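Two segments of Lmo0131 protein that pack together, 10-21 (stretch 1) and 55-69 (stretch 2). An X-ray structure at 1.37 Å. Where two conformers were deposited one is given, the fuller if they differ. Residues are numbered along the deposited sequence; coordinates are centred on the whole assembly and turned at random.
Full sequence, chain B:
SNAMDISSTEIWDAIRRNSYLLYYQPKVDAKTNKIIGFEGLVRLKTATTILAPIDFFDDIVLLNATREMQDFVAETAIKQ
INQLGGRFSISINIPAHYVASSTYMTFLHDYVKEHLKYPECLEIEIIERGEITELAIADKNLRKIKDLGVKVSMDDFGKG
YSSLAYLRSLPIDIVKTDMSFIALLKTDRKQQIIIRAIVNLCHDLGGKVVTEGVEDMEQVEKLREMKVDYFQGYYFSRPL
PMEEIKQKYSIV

Stretch 1 10-21: EIWDAIRRNSYL
Stretch 2, residues 55-69: DFFDDIVLLNATREM

The packing of residues 10-21 against 55-69 in Lmo0131 exemplifies an apolar helix-helix contact extended by a strand-borne aromatic, with no hydrogen bond crossing the interface and 672 Å² buried. The axes of helix 10-16 and helix 55-62, the latter kinked at 58-59, approach to 10.0 Å and cross at -62°; a second helix starts at Thr66, with Ala65 as N-cap. CA atoms pair Ile11-Phe56, Trp12-Asp59 and Ile15-Ile60 (7.3, 6.6 and 7.1 Å), then Asn18-Glu68 and Tyr20-Met69 (7.2 and 7.4 Å).

Central to the contact is Ile15 (chi1 m, chi2 t). Its CA-to-CB bond points toward stretch 2, so its apolar branched side chain is buried against aliphatic carbons: Ile15 CG1 meets Ile60 CD1 at 3.7 Å, while Ile15 CG2 lies 3.7 Å from both Leu63 CD1 and Ala65 CB. Trp12 (chi1 -78°, chi2 35°) offers a ring face to Leu63 (m, t): Leu63 CG sits 4.0 Å from the centroid of the six-membered ring, a CH-pi contact.

After helix 10-16, Asn18 (phi/psi 50/46) closes it in a Schellman motif, Ser19 N bonding Ala14 O, and the chain turns into the strand at Tyr20. There, Tyr20 (chi1 -57°, chi2 -77°) takes selenomethionine Met69 over one face, Met69 CG 3.7 Å from the ring centroid, while at its edge Tyr20 CE1 lies 4.2 Å from Phe56 CE2 (Phe56 chi1 p).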

# COMPACT_ATOMS: atom_id res chain seq x y z
N GLU B 10 -20.70 17.02 -13.46
CA GLU B 10 -19.99 18.08 -14.16
C GLU B 10 -18.53 17.72 -14.43
O GLU B 10 -17.99 17.99 -15.51
CB GLU B 10 -20.09 19.36 -13.34
CG GLU B 10 -19.20 20.45 -13.82
CD GLU B 10 -19.45 21.76 -13.09
OE1 GLU B 10 -20.48 21.87 -12.37
OE2 GLU B 10 -18.61 22.68 -13.24
N ILE B 11 -17.89 17.07 -13.46
CA ILE B 11 -16.55 16.50 -13.65
C ILE B 11 -16.46 15.47 -14.79
O ILE B 11 -15.69 15.66 -15.72
CB ILE B 11 -15.99 15.91 -12.32
CG1 ILE B 11 -15.63 17.05 -11.36
CG2 ILE B 11 -14.80 15.00 -12.57
CD1 ILE B 11 -15.20 16.64 -10.01
N TRP B 12 -17.30 14.45 -14.72
CA TRP B 12 -17.29 13.35 -15.67
C TRP B 12 -17.57 13.88 -17.07
O TRP B 12 -17.01 13.40 -18.02
CB TRP B 12 -18.28 12.25 -15.24
CG TRP B 12 -17.75 11.39 -14.14
CD1 TRP B 12 -16.96 11.79 -13.13
CD2 TRP B 12 -17.97 9.98 -13.95
NE1 TRP B 12 -16.66 10.73 -12.32
CE2 TRP B 12 -17.26 9.61 -12.80
CE3 TRP B 12 -18.68 9.00 -14.65
CZ2 TRP B 12 -17.25 8.31 -12.32
CZ3 TRP B 12 -18.67 7.72 -14.16
CH2 TRP B 12 -17.95 7.38 -13.02
N ASP B 13 -18.42 14.88 -17.27
CA ASP B 13 -18.66 15.40 -18.61
C ASP B 13 -17.45 16.17 -19.14
O ASP B 13 -17.19 16.17 -20.34
CB ASP B 13 -19.92 16.25 -18.67
CG ASP B 13 -20.53 16.27 -20.06
OD1 ASP B 13 -20.09 15.47 -20.92
OD2 ASP B 13 -21.47 17.06 -20.29
N ALA B 14 -16.69 16.81 -18.25
CA ALA B 14 -15.48 17.50 -18.68
C ALA B 14 -14.42 16.50 -19.15
O ALA B 14 -13.76 16.68 -20.15
CB ALA B 14 -14.96 18.38 -17.59
N ILE B 15 -14.26 15.42 -18.41
CA ILE B 15 -13.37 14.35 -18.81
C ILE B 15 -13.75 13.72 -20.17
O ILE B 15 -12.89 13.33 -20.96
CB ILE B 15 -13.39 13.29 -17.73
CG1 ILE B 15 -12.58 13.74 -16.53
CG2 ILE B 15 -12.83 12.02 -18.23
CD1 ILE B 15 -12.85 12.93 -15.35
N ARG B 16 -15.04 13.63 -20.45
CA ARG B 16 -15.52 13.13 -21.75
C ARG B 16 -15.29 14.11 -22.90
O ARG B 16 -15.00 13.70 -24.03
CB ARG B 16 -17.00 12.76 -21.67
CG ARG B 16 -17.24 11.53 -20.82
CD ARG B 16 -18.38 10.68 -21.33
NE ARG B 16 -18.67 9.57 -20.43
CZ ARG B 16 -19.46 9.68 -19.37
NH1 ARG B 16 -20.00 10.85 -19.08
NH2 ARG B 16 -19.69 8.63 -18.61
N ARG B 17 -15.41 15.41 -22.62
CA ARG B 17 -15.03 16.44 -23.57
C ARG B 17 -13.51 16.51 -23.78
O ARG B 17 -13.05 17.30 -24.60
CB ARG B 17 -15.54 17.81 -23.12
CG ARG B 17 -17.04 17.90 -22.90
CD ARG B 17 -17.38 19.13 -22.03
NE ARG B 17 -18.71 19.09 -21.40
CZ ARG B 17 -18.96 19.43 -20.13
NH1 ARG B 17 -17.96 19.83 -19.34
NH2 ARG B 17 -20.20 19.38 -19.65
N ASN B 18 -12.74 15.69 -23.07
CA ASN B 18 -11.27 15.79 -23.05
C ASN B 18 -10.85 17.22 -22.80
O ASN B 18 -9.97 17.78 -23.46
CB ASN B 18 -10.64 15.27 -24.35
CG ASN B 18 -10.17 13.83 -24.23
OD1 ASN B 18 -9.58 13.45 -23.21
ND2 ASN B 18 -10.43 13.03 -25.25
N SER B 19 -11.51 17.79 -21.81
CA SER B 19 -11.38 19.18 -21.51
C SER B 19 -10.23 19.45 -20.50
O SER B 19 -10.48 19.80 -19.36
CB SER B 19 -12.75 19.63 -20.98
OG SER B 19 -12.83 21.02 -20.86
N TYR B 20 -8.97 19.28 -20.93
CA TYR B 20 -7.81 19.46 -20.05
C TYR B 20 -7.08 20.75 -20.37
O TYR B 20 -7.20 21.25 -21.48
CB TYR B 20 -6.82 18.31 -20.19
CG TYR B 20 -7.40 16.93 -19.91
CD1 TYR B 20 -7.63 16.51 -18.62
CD2 TYR B 20 -7.70 16.06 -20.94
CE1 TYR B 20 -8.16 15.26 -18.35
CE2 TYR B 20 -8.22 14.82 -20.70
CZ TYR B 20 -8.45 14.42 -19.40
OH TYR B 20 -8.97 13.17 -19.16
N LEU B 21 -6.35 21.29 -19.41
CA LEU B 21 -5.43 22.40 -19.66
C LEU B 21 -4.08 21.99 -19.14
O LEU B 21 -4.00 21.34 -18.14
CB LEU B 21 -5.85 23.66 -18.90
CG LEU B 21 -7.18 24.34 -19.23
CD1 LEU B 21 -7.43 25.45 -18.24
CD2 LEU B 21 -7.15 24.86 -20.63
N ASP B 55 -7.93 16.19 -7.21
CA ASP B 55 -9.37 16.16 -7.13
C ASP B 55 -10.02 15.17 -8.11
O ASP B 55 -10.77 14.28 -7.69
CB ASP B 55 -9.90 17.56 -7.32
CG ASP B 55 -9.20 18.54 -6.42
OD1 ASP B 55 -9.17 18.29 -5.20
OD2 ASP B 55 -8.66 19.53 -6.94
N PHE B 56 -9.70 15.30 -9.39
CA PHE B 56 -10.36 14.50 -10.44
C PHE B 56 -9.73 13.14 -10.77
O PHE B 56 -10.24 12.45 -11.64
CB PHE B 56 -10.60 15.34 -11.72
CG PHE B 56 -9.34 15.77 -12.44
CD1 PHE B 56 -8.70 16.97 -12.12
CD2 PHE B 56 -8.81 15.01 -13.47
CE1 PHE B 56 -7.55 17.36 -12.81
CE2 PHE B 56 -7.67 15.42 -14.16
CZ PHE B 56 -7.04 16.58 -13.82
N PHE B 57 -8.73 12.70 -10.03
CA PHE B 57 -8.07 11.44 -10.37
C PHE B 57 -9.09 10.27 -10.38
O PHE B 57 -9.05 9.43 -11.27
CB PHE B 57 -6.85 11.16 -9.42
CG PHE B 57 -6.70 9.72 -8.98
CD1 PHE B 57 -6.04 8.81 -9.78
CD2 PHE B 57 -7.37 9.27 -7.87
CE1 PHE B 57 -5.98 7.48 -9.41
CE2 PHE B 57 -7.31 7.95 -7.51
CZ PHE B 57 -6.61 7.05 -8.28
N ASP B 58 -9.94 10.21 -9.38
CA ASP B 58 -10.72 9.02 -9.18
C ASP B 58 -11.56 8.81 -10.40
O ASP B 58 -11.67 7.71 -10.92
CB ASP B 58 -11.63 9.17 -7.95
CG ASP B 58 -11.12 8.41 -6.75
OD1 ASP B 58 -10.85 9.04 -5.72
OD2 ASP B 58 -11.00 7.17 -6.83
N ASP B 59 -12.13 9.89 -10.89
CA ASP B 59 -13.02 9.83 -12.02
C ASP B 59 -12.32 9.34 -13.30
O ASP B 59 -12.88 8.56 -14.04
CB ASP B 59 -13.68 11.19 -12.19
CG ASP B 59 -14.22 11.72 -10.88
OD1 ASP B 59 -13.53 12.51 -10.21
OD2 ASP B 59 -15.33 11.33 -10.53
N ILE B 60 -11.08 9.78 -13.52
CA ILE B 60 -10.36 9.41 -14.74
C ILE B 60 -10.14 7.90 -14.87
O ILE B 60 -10.39 7.32 -15.91
CB ILE B 60 -8.98 10.11 -14.75
CG1 ILE B 60 -9.12 11.64 -14.80
CG2 ILE B 60 -8.09 9.61 -15.88
CD1 ILE B 60 -9.24 12.21 -16.19
N VAL B 61 -9.69 7.28 -13.79
CA VAL B 61 -9.56 5.84 -13.67
C VAL B 61 -10.91 5.15 -13.91
O VAL B 61 -11.03 4.30 -14.79
CB VAL B 61 -9.03 5.50 -12.28
CG1 VAL B 61 -9.30 4.05 -11.94
CG2 VAL B 61 -7.54 5.85 -12.19
N LEU B 62 -11.92 5.53 -13.15
CA LEU B 62 -13.27 4.97 -13.33
C LEU B 62 -13.89 5.19 -14.72
O LEU B 62 -14.76 4.44 -15.17
CB LEU B 62 -14.19 5.52 -12.24
CG LEU B 62 -13.63 5.15 -10.86
CD1 LEU B 62 -13.94 6.22 -9.82
CD2 LEU B 62 -14.11 3.75 -10.43
N LEU B 63 -13.43 6.23 -15.40
CA LEU B 63 -13.88 6.48 -16.75
C LEU B 63 -12.84 5.95 -17.75
O LEU B 63 -12.98 6.16 -18.95
CB LEU B 63 -14.15 7.98 -16.97
CG LEU B 63 -15.51 8.58 -16.61
CD1 LEU B 63 -15.68 9.97 -17.21
CD2 LEU B 63 -16.65 7.68 -17.07
N ASN B 64 -11.86 5.21 -17.24
CA ASN B 64 -10.70 4.72 -18.01
C ASN B 64 -10.15 5.74 -19.02
O ASN B 64 -9.89 5.42 -20.19
CB ASN B 64 -10.96 3.33 -18.64
CG ASN B 64 -11.02 2.19 -17.59
OD1 ASN B 64 -10.01 1.51 -17.32
ND2 ASN B 64 -12.20 1.98 -17.01
N ALA B 65 -9.98 6.98 -18.55
CA ALA B 65 -9.54 8.11 -19.38
C ALA B 65 -8.04 8.48 -19.24
O ALA B 65 -7.57 9.46 -19.81
CB ALA B 65 -10.41 9.35 -19.09
N THR B 66 -7.31 7.64 -18.52
CA THR B 66 -5.91 7.91 -18.23
C THR B 66 -5.11 8.05 -19.51
O THR B 66 -4.18 8.83 -19.56
CB THR B 66 -5.23 6.86 -17.31
OG1 THR B 66 -5.48 5.55 -17.78
CG2 THR B 66 -5.70 6.98 -15.87
N ARG B 67 -5.45 7.29 -20.54
CA ARG B 67 -4.68 7.35 -21.76
C ARG B 67 -4.86 8.69 -22.48
O ARG B 67 -3.86 9.29 -22.91
CB ARG B 67 -4.98 6.19 -22.68
CG ARG B 67 -4.13 6.22 -23.94
CD ARG B 67 -2.65 6.40 -23.67
NE ARG B 67 -1.96 6.59 -24.94
CZ ARG B 67 -1.48 5.61 -25.70
NH1 ARG B 67 -1.55 4.34 -25.32
NH2 ARG B 67 -0.90 5.90 -26.86
N GLU B 68 -6.11 9.13 -22.60
CA GLU B 68 -6.48 10.43 -23.16
C GLU B 68 -5.69 11.56 -22.49
O GLU B 68 -5.18 12.46 -23.13
CB GLU B 68 -7.97 10.71 -22.95
CG GLU B 68 -8.91 9.99 -23.92
CD GLU B 68 -9.51 8.70 -23.37
OE1 GLU B 68 -10.59 8.32 -23.85
OE2 GLU B 68 -8.92 8.06 -22.47
N MSE B 69 -5.63 11.49 -21.17
CA MSE B 69 -5.05 12.55 -20.40
C MSE B 69 -3.55 12.62 -20.65
O MSE B 69 -3.02 13.70 -20.95
CB MSE B 69 -5.39 12.38 -18.91
CG MSE B 69 -5.24 13.65 -18.11
SE MSE B 69 -5.13 13.31 -16.20
CE MSE B 69 -4.12 11.69 -16.34